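Local structure of transcription termination factor NusA (Planctomyces limnophilus, 4MTN) at residues Arg39-Glu44 against Arg70-Asp75; Ile48-Asp53 against Pro59-Asn64; Leu349-Leu354 against Glu385-Glu390. The protein probably takes part in both transcription termination and antitermination, binding the core RNA polymerase and nascent RNA. All coordinates share one frame; numbering follows the deposited sequence.

Contact 1 (Arg39-Glu44 against Arg70-Asp75); sequences RKHFGE and RDELGD
The carboxylate of E72 reaches across to the rings of F42 and H41. These three residues make the contact, a surface meeting of two helices in the N-terminal domain of NusA. Helix 23-42 brings its C-terminal end, and helix 70-78 brings its first turn. E72 buries the most surface of the three. Its OE1 lies 3.3 Å from F42 CZ, at the far end of the ring, and E72 OE2 sits in the plane of the same ring, at its edge. The carboxylate and the F42 ring are turned 61° apart, so the group does not lie flat on the phenyl. H41 approaches the same oxygen from its own side, with H41 CE1 3.7 Å from E72 OE1. Here the two planes are almost perpendicular, at 85°. No hydrogen bond crosses between the two segments.

E72 takes the crowded position for its CG, between the backbone N and the carbonyl carbon (chi1 53°), and the chain then runs extended. The geometry lets E72 OE2 accept a hydrogen bond from the backbone N of D69, just before the helix. That bond fixes the carboxylate next to the rings. With an alanine here, the D69 amide would probably lose this acceptor and a gap would open beside F42 CZ. If H41 were protonated, the carboxylate would probably favour its charge.

The two rings also touch each other. H41 has CG anti to its backbone N, and this brings its ND1 edge over the rim of one F42 face. I68 also touches F42. Helix 23-42 ends here: G43, with positive phi, leaves the helical path, while G43 N still bonds to R39 O at 2.9 Å. H41 ND1 stands 3.4 Å above the plane of the F42 ring, offset toward its rim.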
loop_
_atom_site.group_PDB
_atom_site.type_symbol
_atom_site.label_atom_id
_atom_site.label_comp_id
_atom_site.label_asym_id
_atom_site.label_seq_id
_atom_site.Cartn_x
_atom_site.Cartn_y
_atom_site.Cartn_z
ATOM N N ARG A 39 -5.504 39.007 -16.012
ATOM C CA ARG A 39 -6.850 38.441 -16.024
ATOM C C ARG A 39 -7.860 39.399 -15.406
ATOM O O ARG A 39 -8.973 39.551 -15.907
ATOM C CB ARG A 39 -6.889 37.107 -15.279
ATOM C CG ARG A 39 -6.339 35.923 -16.054
ATOM C CD ARG A 39 -6.785 34.616 -15.412
ATOM N NE ARG A 39 -6.147 33.448 -16.014
ATOM C CZ ARG A 39 -5.128 32.790 -15.470
ATOM N NH1 ARG A 39 -4.626 33.182 -14.306
ATOM N NH2 ARG A 39 -4.613 31.736 -16.088
ATOM N N LYS A 40 -7.469 40.041 -14.310
ATOM C CA LYS A 40 -8.362 40.947 -13.600
ATOM C C LYS A 40 -8.627 42.210 -14.412
ATOM O O LYS A 40 -9.742 42.729 -14.422
ATOM C CB LYS A 40 -7.781 41.311 -12.231
ATOM C CG LYS A 40 -8.789 41.942 -11.283
ATOM C CD LYS A 40 -8.153 42.302 -9.949
ATOM C CE LYS A 40 -7.144 43.427 -10.103
ATOM N NZ LYS A 40 -6.591 43.860 -8.789
ATOM N N HIS A 41 -7.594 42.704 -15.090
ATOM C CA HIS A 41 -7.718 43.921 -15.884
ATOM C C HIS A 41 -8.509 43.701 -17.173
ATOM O O HIS A 41 -9.472 44.416 -17.447
ATOM C CB HIS A 41 -6.331 44.476 -16.216
ATOM C CG HIS A 41 -6.362 45.728 -17.038
ATOM N ND1 HIS A 41 -6.293 45.716 -18.414
ATOM C CD2 HIS A 41 -6.456 47.029 -16.676
ATOM C CE1 HIS A 41 -6.342 46.958 -18.865
ATOM N NE2 HIS A 41 -6.441 47.773 -17.831
ATOM N N PHE A 42 -8.101 42.708 -17.958
ATOM C CA PHE A 42 -8.707 42.464 -19.266
ATOM C C PHE A 42 -10.002 41.658 -19.191
ATOM O O PHE A 42 -10.816 41.698 -20.113
ATOM C CB PHE A 42 -7.711 41.750 -20.183
ATOM C CG PHE A 42 -6.589 42.627 -20.661
ATOM C CD1 PHE A 42 -5.408 42.718 -19.943
ATOM C CD2 PHE A 42 -6.717 43.364 -21.827
ATOM C CE1 PHE A 42 -4.375 43.526 -20.381
ATOM C CE2 PHE A 42 -5.688 44.174 -22.271
ATOM C CZ PHE A 42 -4.515 44.255 -21.546
ATOM N N GLY A 43 -10.192 40.932 -18.096
ATOM C CA GLY A 43 -11.368 40.095 -17.944
ATOM C C GLY A 43 -11.097 38.655 -18.340
ATOM O O GLY A 43 -9.987 38.314 -18.747
ATOM N N GLU A 44 -12.117 37.811 -18.222
ATOM C CA GLU A 44 -11.977 36.390 -18.524
ATOM C C GLU A 44 -12.305 36.075 -19.982
ATOM O O GLU A 44 -12.123 34.944 -20.434
ATOM C CB GLU A 44 -12.871 35.562 -17.600
ATOM N N ARG A 70 2.100 49.287 -24.273
ATOM C CA ARG A 70 3.121 49.532 -23.259
ATOM C C ARG A 70 2.533 50.274 -22.065
ATOM O O ARG A 70 2.976 50.094 -20.930
ATOM C CB ARG A 70 4.283 50.330 -23.851
ATOM C CG ARG A 70 4.966 49.656 -25.029
ATOM C CD ARG A 70 5.693 48.395 -24.596
ATOM N NE ARG A 70 6.370 47.748 -25.716
ATOM C CZ ARG A 70 7.582 48.082 -26.149
ATOM N NH1 ARG A 70 8.254 49.061 -25.557
ATOM N NH2 ARG A 70 8.121 47.440 -27.177
ATOM N N ASP A 71 1.539 51.114 -22.338
ATOM C CA ASP A 71 0.837 51.859 -21.302
ATOM C C ASP A 71 0.215 50.931 -20.264
ATOM O O ASP A 71 0.612 50.932 -19.099
ATOM C CB ASP A 71 -0.243 52.743 -21.926
ATOM C CG ASP A 71 0.281 53.569 -23.082
ATOM O OD1 ASP A 71 0.691 54.727 -22.850
ATOM O OD2 ASP A 71 0.287 53.061 -24.223
ATOM N N GLU A 72 -0.760 50.138 -20.699
ATOM C CA GLU A 72 -1.473 49.227 -19.809
ATOM C C GLU A 72 -0.562 48.136 -19.252
ATOM O O GLU A 72 -0.807 47.611 -18.166
ATOM C CB GLU A 72 -2.663 48.597 -20.539
ATOM C CG GLU A 72 -2.306 47.942 -21.863
ATOM C CD GLU A 72 -3.523 47.422 -22.601
ATOM O OE1 GLU A 72 -4.644 47.550 -22.065
ATOM O OE2 GLU A 72 -3.358 46.884 -23.716
ATOM N N LEU A 73 0.485 47.796 -19.998
ATOM C CA LEU A 73 1.462 46.817 -19.535
ATOM C C LEU A 73 2.260 47.383 -18.366
ATOM O O LEU A 73 2.626 46.656 -17.441
ATOM C CB LEU A 73 2.399 46.407 -20.673
ATOM C CG LEU A 73 3.550 45.457 -20.327
ATOM C CD1 LEU A 73 3.028 44.174 -19.697
ATOM C CD2 LEU A 73 4.380 45.151 -21.563
ATOM N N GLY A 74 2.522 48.685 -18.413
ATOM C CA GLY A 74 3.222 49.364 -17.340
ATOM C C GLY A 74 2.415 49.373 -16.057
ATOM O O GLY A 74 2.968 49.257 -14.964
ATOM N N ASP A 75 1.099 49.508 -16.194
ATOM C CA ASP A 75 0.201 49.496 -15.044
ATOM C C ASP A 75 0.183 48.125 -14.376
ATOM O O ASP A 75 0.119 48.023 -13.153
ATOM C CB ASP A 75 -1.218 49.894 -15.460
ATOM C CG ASP A 75 -1.316 51.346 -15.887
ATOM O OD1 ASP A 75 -1.432 52.221 -15.004
ATOM O OD2 ASP A 75 -1.287 51.612 -17.106
#

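Contact 2 (Ile48-Asp53 against Pro59-Asn64); sequences IEVHID and PMVKTN
The backbones of E49 and K62 bond to each other in both directions, within the beta hairpin of strands 48-52 and 59-63. The strands run antiparallel at 167°, with axes 4.4 Å apart at closest. E49 N meets K62 O at 3.0 Å. K62 N meets E49 O at 2.9 Å. H51 and M60, a selenomethionine, form the next hydrogen-bonded pair. H51 N lies 2.8 Å from M60 O. M60 N bonds back to H51 O, though the modelled length is doubtfully short.

I48, V50, I52, P59, V61 and T63 share one face of the sheet. V50 and V61 lie side by side, with V50 CG2 4.0 Å from V61 CG2. I52 CG1 packs on P59 CB at 4.3 Å. Helix 23-42 covers the strand 48-52 part of this face through V30 and L35, while L73 and I68 touch V61.

E49, H51, M60 and K62 occupy the other face. The E49 carboxylate and K62 carry opposite charges, but E49 OE2 and K62 NZ stay 4.8 Å apart. The K62 chain turns at its last torsion (chi4 68°), and E49 OE2 instead touches K62 CD at 3.6 Å.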
loop_
_atom_site.group_PDB
_atom_site.type_symbol
_atom_site.label_atom_id
_atom_site.label_comp_id
_atom_site.label_asym_id
_atom_site.label_seq_id
_atom_site.Cartn_x
_atom_site.Cartn_y
_atom_site.Cartn_z
ATOM N N ILE A 48 -5.406 34.837 -22.407
ATOM C CA ILE A 48 -4.202 35.551 -22.002
ATOM C C ILE A 48 -3.036 34.602 -21.741
ATOM O O ILE A 48 -3.191 33.569 -21.089
ATOM C CB ILE A 48 -4.450 36.398 -20.738
ATOM C CG1 ILE A 48 -5.767 37.170 -20.861
ATOM C CG2 ILE A 48 -3.291 37.353 -20.494
ATOM C CD1 ILE A 48 -6.091 38.015 -19.651
ATOM N N GLU A 49 -1.868 34.962 -22.261
ATOM C CA GLU A 49 -0.648 34.203 -22.018
ATOM C C GLU A 49 0.502 35.157 -21.716
ATOM O O GLU A 49 0.574 36.254 -22.271
ATOM C CB GLU A 49 -0.312 33.315 -23.217
ATOM C CG GLU A 49 -0.192 34.060 -24.536
ATOM C CD GLU A 49 0.064 33.134 -25.707
ATOM O OE1 GLU A 49 0.057 31.901 -25.504
ATOM O OE2 GLU A 49 0.274 33.638 -26.830
ATOM N N VAL A 50 1.397 34.738 -20.828
ATOM C CA VAL A 50 2.502 35.589 -20.409
ATOM C C VAL A 50 3.827 34.828 -20.419
ATOM O O VAL A 50 3.901 33.676 -19.988
ATOM C CB VAL A 50 2.247 36.179 -19.000
ATOM C CG1 VAL A 50 1.946 35.072 -18.005
ATOM C CG2 VAL A 50 3.427 37.025 -18.539
ATOM N N HIS A 51 4.867 35.475 -20.936
ATOM C CA HIS A 51 6.202 34.894 -20.943
ATOM C C HIS A 51 7.252 35.931 -20.571
ATOM O O HIS A 51 7.224 37.061 -21.056
ATOM C CB HIS A 51 6.527 34.296 -22.312
ATOM C CG HIS A 51 7.965 33.917 -22.476
ATOM N ND1 HIS A 51 8.566 32.931 -21.723
ATOM C CD2 HIS A 51 8.926 34.396 -23.302
ATOM C CE1 HIS A 51 9.833 32.816 -22.081
ATOM N NE2 HIS A 51 10.077 33.694 -23.037
ATOM N N ILE A 52 8.177 35.543 -19.702
ATOM C CA ILE A 52 9.282 36.415 -19.333
ATOM C C ILE A 52 10.586 35.868 -19.891
ATOM O O ILE A 52 10.964 34.735 -19.598
ATOM C CB ILE A 52 9.405 36.565 -17.808
ATOM C CG1 ILE A 52 8.116 37.145 -17.224
ATOM C CG2 ILE A 52 10.596 37.443 -17.456
ATOM C CD1 ILE A 52 8.122 37.239 -15.717
ATOM N N ASP A 53 11.261 36.671 -20.708
ATOM C CA ASP A 53 12.559 36.289 -21.248
ATOM C C ASP A 53 13.537 36.096 -20.097
ATOM O O ASP A 53 13.684 36.970 -19.246
ATOM C CB ASP A 53 13.071 37.347 -22.229
ATOM C CG ASP A 53 14.185 36.830 -23.124
ATOM O OD1 ASP A 53 14.953 35.947 -22.687
ATOM O OD2 ASP A 53 14.294 37.312 -24.271
ATOM N N PRO A 59 8.868 41.091 -19.742
ATOM C CA PRO A 59 7.606 40.340 -19.794
ATOM C C PRO A 59 6.901 40.439 -21.146
ATOM O O PRO A 59 6.768 41.531 -21.699
ATOM C CB PRO A 59 6.758 40.999 -18.697
ATOM C CG PRO A 59 7.735 41.729 -17.828
ATOM C CD PRO A 59 8.811 42.183 -18.758
HETATM N N MSE A 60 6.449 39.300 -21.661
HETATM C CA MSE A 60 5.697 39.254 -22.909
HETATM C C MSE A 60 4.254 38.859 -22.622
HETATM O O MSE A 60 3.980 37.713 -22.268
HETATM C CB MSE A 60 6.339 38.264 -23.886
HETATM C CG MSE A 60 5.793 38.316 -25.302
HETATM SE SE MSE A 60 6.637 39.707 -26.374
HETATM C CE MSE A 60 5.986 39.173 -28.134
ATOM N N VAL A 61 3.332 39.803 -22.779
ATOM C CA VAL A 61 1.932 39.554 -22.451
ATOM C C VAL A 61 1.035 39.656 -23.681
ATOM O O VAL A 61 0.934 40.714 -24.302
ATOM C CB VAL A 61 1.424 40.536 -21.379
ATOM C CG1 VAL A 61 -0.009 40.206 -20.994
ATOM C CG2 VAL A 61 2.329 40.500 -20.156
ATOM N N LYS A 62 0.381 38.549 -24.022
ATOM C CA LYS A 62 -0.493 38.507 -25.189
ATOM C C LYS A 62 -1.951 38.261 -24.814
ATOM O O LYS A 62 -2.253 37.441 -23.947
ATOM C CB LYS A 62 -0.030 37.424 -26.168
ATOM C CG LYS A 62 1.297 37.709 -26.847
ATOM C CD LYS A 62 1.516 36.769 -28.023
ATOM C CE LYS A 62 2.895 36.949 -28.634
ATOM N NZ LYS A 62 3.974 36.502 -27.711
ATOM N N THR A 63 -2.850 38.978 -25.481
ATOM C CA THR A 63 -4.283 38.755 -25.329
ATOM C C THR A 63 -4.874 38.312 -26.663
ATOM O O THR A 63 -4.879 39.075 -27.630
ATOM C CB THR A 63 -5.013 40.016 -24.832
ATOM O OG1 THR A 63 -4.724 41.116 -25.705
ATOM C CG2 THR A 63 -4.568 40.365 -23.419
ATOM N N ASN A 64 -5.364 37.074 -26.701
ATOM C CA ASN A 64 -5.867 36.455 -27.927
ATOM C C ASN A 64 -4.819 36.446 -29.037
ATOM O O ASN A 64 -5.143 36.615 -30.213
ATOM C CB ASN A 64 -7.138 37.160 -28.412
ATOM C CG ASN A 64 -8.316 36.939 -27.485
ATOM O OD1 ASN A 64 -8.408 35.914 -26.809
ATOM N ND2 ASN A 64 -9.231 37.902 -27.452
#

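Contact 3 (Leu349-Leu354 against Glu385-Glu390); sequences LSFEDL and ERIEKE
F351 and I387 form the apolar half of this contact, where the short helix 351-355 of the helix-hairpin-helix domain meets the long C-terminal helix 370-399. F351 CD2 lies 3.8 Å from I387 CD1. The two side chains cross at about a right angle, and the methyl comes to the ring obliquely. I387 has CG1 anti to its carbonyl carbon and is extended beyond it, which carries CD1 out to the phenyl.

The polar half brings two carboxylates together. E352 OE2 and E388 OE2 are 3.8 Å apart, and the two carboxylates are nearly coplanar, only 2° from each other. The approach would probably be unfavourable with both groups charged, and it may raise the affinity of one of them for a proton. E352 OE2 is held by a hydrogen bond to the hydroxyl of S384, one turn before E388 on the long helix. The E352 chain bends at its second torsion (chi2 75°), turning the carboxylate toward that helix.

The next shell sets the positions of these groups. F351 is buried. A328 and I332 touch it, and so do E383 and S384 of the long helix. L354, further along the short helix, packs on A380. The residues leading into the short helix are tied to D353. S350 N donates to D353 OD2 at 3.3 Å, and L349 N makes a weak bond to the same oxygen. D353 OD1 has a salt bridge to R278, which links this corner to strand 278-282. At D353, the S350 N-H meets OD2 from above the carboxylate plane, 51° out of it.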
loop_
_atom_site.group_PDB
_atom_site.type_symbol
_atom_site.label_atom_id
_atom_site.label_comp_id
_atom_site.label_asym_id
_atom_site.label_seq_id
_atom_site.Cartn_x
_atom_site.Cartn_y
_atom_site.Cartn_z
ATOM N N LEU A 349 -18.116 -25.171 4.539
ATOM C CA LEU A 349 -18.192 -25.906 5.796
ATOM C C LEU A 349 -19.104 -25.216 6.806
ATOM O O LEU A 349 -20.142 -25.758 7.186
ATOM C CB LEU A 349 -16.794 -26.088 6.388
ATOM C CG LEU A 349 -15.821 -26.884 5.513
ATOM C CD1 LEU A 349 -14.427 -26.899 6.122
ATOM C CD2 LEU A 349 -16.334 -28.301 5.294
ATOM N N SER A 350 -18.712 -24.024 7.241
ATOM C CA SER A 350 -19.497 -23.274 8.215
ATOM C C SER A 350 -20.624 -22.496 7.543
ATOM O O SER A 350 -20.758 -22.514 6.319
ATOM C CB SER A 350 -18.598 -22.319 9.002
ATOM O OG SER A 350 -18.009 -21.353 8.149
ATOM N N PHE A 351 -21.427 -21.808 8.349
ATOM C CA PHE A 351 -22.513 -20.986 7.826
ATOM C C PHE A 351 -21.976 -19.657 7.314
ATOM O O PHE A 351 -22.624 -18.982 6.513
ATOM C CB PHE A 351 -23.582 -20.753 8.896
ATOM C CG PHE A 351 -24.464 -21.945 9.140
ATOM C CD1 PHE A 351 -25.572 -22.179 8.343
ATOM C CD2 PHE A 351 -24.184 -22.834 10.166
ATOM C CE1 PHE A 351 -26.384 -23.275 8.562
ATOM C CE2 PHE A 351 -24.994 -23.932 10.390
ATOM C CZ PHE A 351 -26.096 -24.153 9.587
ATOM N N GLU A 352 -20.789 -19.288 7.782
ATOM C CA GLU A 352 -20.111 -18.090 7.303
ATOM C C GLU A 352 -19.765 -18.237 5.827
ATOM O O GLU A 352 -19.916 -17.297 5.046
ATOM C CB GLU A 352 -18.841 -17.821 8.118
ATOM C CG GLU A 352 -19.083 -17.262 9.513
ATOM C CD GLU A 352 -19.588 -18.304 10.498
ATOM O OE1 GLU A 352 -19.654 -19.497 10.133
ATOM O OE2 GLU A 352 -19.921 -17.927 11.641
ATOM N N ASP A 353 -19.305 -19.426 5.455
ATOM C CA ASP A 353 -18.927 -19.711 4.077
ATOM C C ASP A 353 -20.147 -19.720 3.166
ATOM O O ASP A 353 -20.069 -19.328 2.002
ATOM C CB ASP A 353 -18.197 -21.053 3.987
ATOM C CG ASP A 353 -17.026 -21.146 4.944
ATOM O OD1 ASP A 353 -16.446 -20.093 5.283
ATOM O OD2 ASP A 353 -16.684 -22.274 5.358
ATOM N N LEU A 354 -21.274 -20.176 3.701
ATOM C CA LEU A 354 -22.501 -20.262 2.924
ATOM C C LEU A 354 -23.130 -18.887 2.730
ATOM O O LEU A 354 -23.736 -18.615 1.695
ATOM C CB LEU A 354 -23.497 -21.208 3.599
ATOM C CG LEU A 354 -24.800 -21.473 2.843
ATOM C CD1 LEU A 354 -24.512 -21.926 1.420
ATOM C CD2 LEU A 354 -25.644 -22.503 3.577
ATOM N N GLU A 385 -24.629 -15.747 12.740
ATOM C CA GLU A 385 -24.746 -14.716 13.762
ATOM C C GLU A 385 -25.141 -15.309 15.112
ATOM O O GLU A 385 -24.639 -14.885 16.153
ATOM C CB GLU A 385 -25.762 -13.658 13.330
ATOM C CG GLU A 385 -25.849 -12.457 14.255
ATOM C CD GLU A 385 -26.770 -11.380 13.718
ATOM O OE1 GLU A 385 -27.252 -11.524 12.574
ATOM O OE2 GLU A 385 -27.011 -10.388 14.439
ATOM N N ARG A 386 -26.037 -16.291 15.090
ATOM C CA ARG A 386 -26.497 -16.932 16.317
ATOM C C ARG A 386 -25.407 -17.802 16.932
ATOM O O ARG A 386 -25.273 -17.872 18.152
ATOM C CB ARG A 386 -27.746 -17.775 16.059
ATOM C CG ARG A 386 -28.375 -18.325 17.330
ATOM C CD ARG A 386 -29.445 -19.359 17.038
ATOM N NE ARG A 386 -30.087 -19.830 18.262
ATOM C CZ ARG A 386 -29.605 -20.799 19.035
ATOM N NH1 ARG A 386 -28.470 -21.405 18.713
ATOM N NH2 ARG A 386 -30.257 -21.163 20.131
ATOM N N ILE A 387 -24.637 -18.470 16.080
ATOM C CA ILE A 387 -23.533 -19.304 16.537
ATOM C C ILE A 387 -22.474 -18.454 17.234
ATOM O O ILE A 387 -21.942 -18.840 18.276
ATOM C CB ILE A 387 -22.896 -20.086 15.366
ATOM C CG1 ILE A 387 -23.797 -21.256 14.961
ATOM C CG2 ILE A 387 -21.517 -20.606 15.741
ATOM C CD1 ILE A 387 -23.329 -21.987 13.723
ATOM N N GLU A 388 -22.188 -17.285 16.667
ATOM C CA GLU A 388 -21.202 -16.379 17.244
ATOM C C GLU A 388 -21.623 -15.878 18.623
ATOM O O GLU A 388 -20.820 -15.871 19.555
ATOM C CB GLU A 388 -20.951 -15.191 16.312
ATOM C CG GLU A 388 -20.159 -15.541 15.062
ATOM C CD GLU A 388 -19.690 -14.313 14.306
ATOM O OE1 GLU A 388 -19.676 -13.216 14.903
ATOM O OE2 GLU A 388 -19.337 -14.447 13.115
ATOM N N LYS A 389 -22.880 -15.466 18.753
ATOM C CA LYS A 389 -23.374 -14.951 20.025
ATOM C C LYS A 389 -23.565 -16.078 21.040
ATOM O O LYS A 389 -23.531 -15.847 22.248
ATOM C CB LYS A 389 -24.684 -14.179 19.830
ATOM C CG LYS A 389 -25.890 -15.037 19.479
ATOM C CD LYS A 389 -27.147 -14.186 19.350
ATOM C CE LYS A 389 -28.370 -15.033 19.026
ATOM N NZ LYS A 389 -28.689 -15.999 20.114
ATOM N N GLU A 390 -23.757 -17.297 20.544
ATOM C CA GLU A 390 -23.865 -18.464 21.412
ATOM C C GLU A 390 -22.504 -18.802 22.012
ATOM O O GLU A 390 -22.409 -19.255 23.152
ATOM C CB GLU A 390 -24.422 -19.664 20.644
ATOM C CG GLU A 390 -24.641 -20.903 21.496
ATOM C CD GLU A 390 -25.137 -22.085 20.687
ATOM O OE1 GLU A 390 -25.417 -21.908 19.483
ATOM O OE2 GLU A 390 -25.246 -23.193 21.256
#

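How the contacts relate
Contacts 1 and 2 belong to one unit, the N-terminal domain, with centres 11 Å apart. Contact 2 is nested inside the chain loop that contact 1 closes. They touch: I48 CD1 packs on R39 CA at 3.7 Å, and F42 CD2 on T63 CG2 at 4.0 Å. Both are surface contacts. Contact 2 rests on backbone hydrogen bonds, whereas contact 1 has none between its segments and depends on side chains alone. Contact 3 is partly buried and lies on the opposite side of the chain's centre, about 70 Å or more from the others between centres. It resembles contact 1 in joining helices, but it adds apolar packing and a like-charge pair.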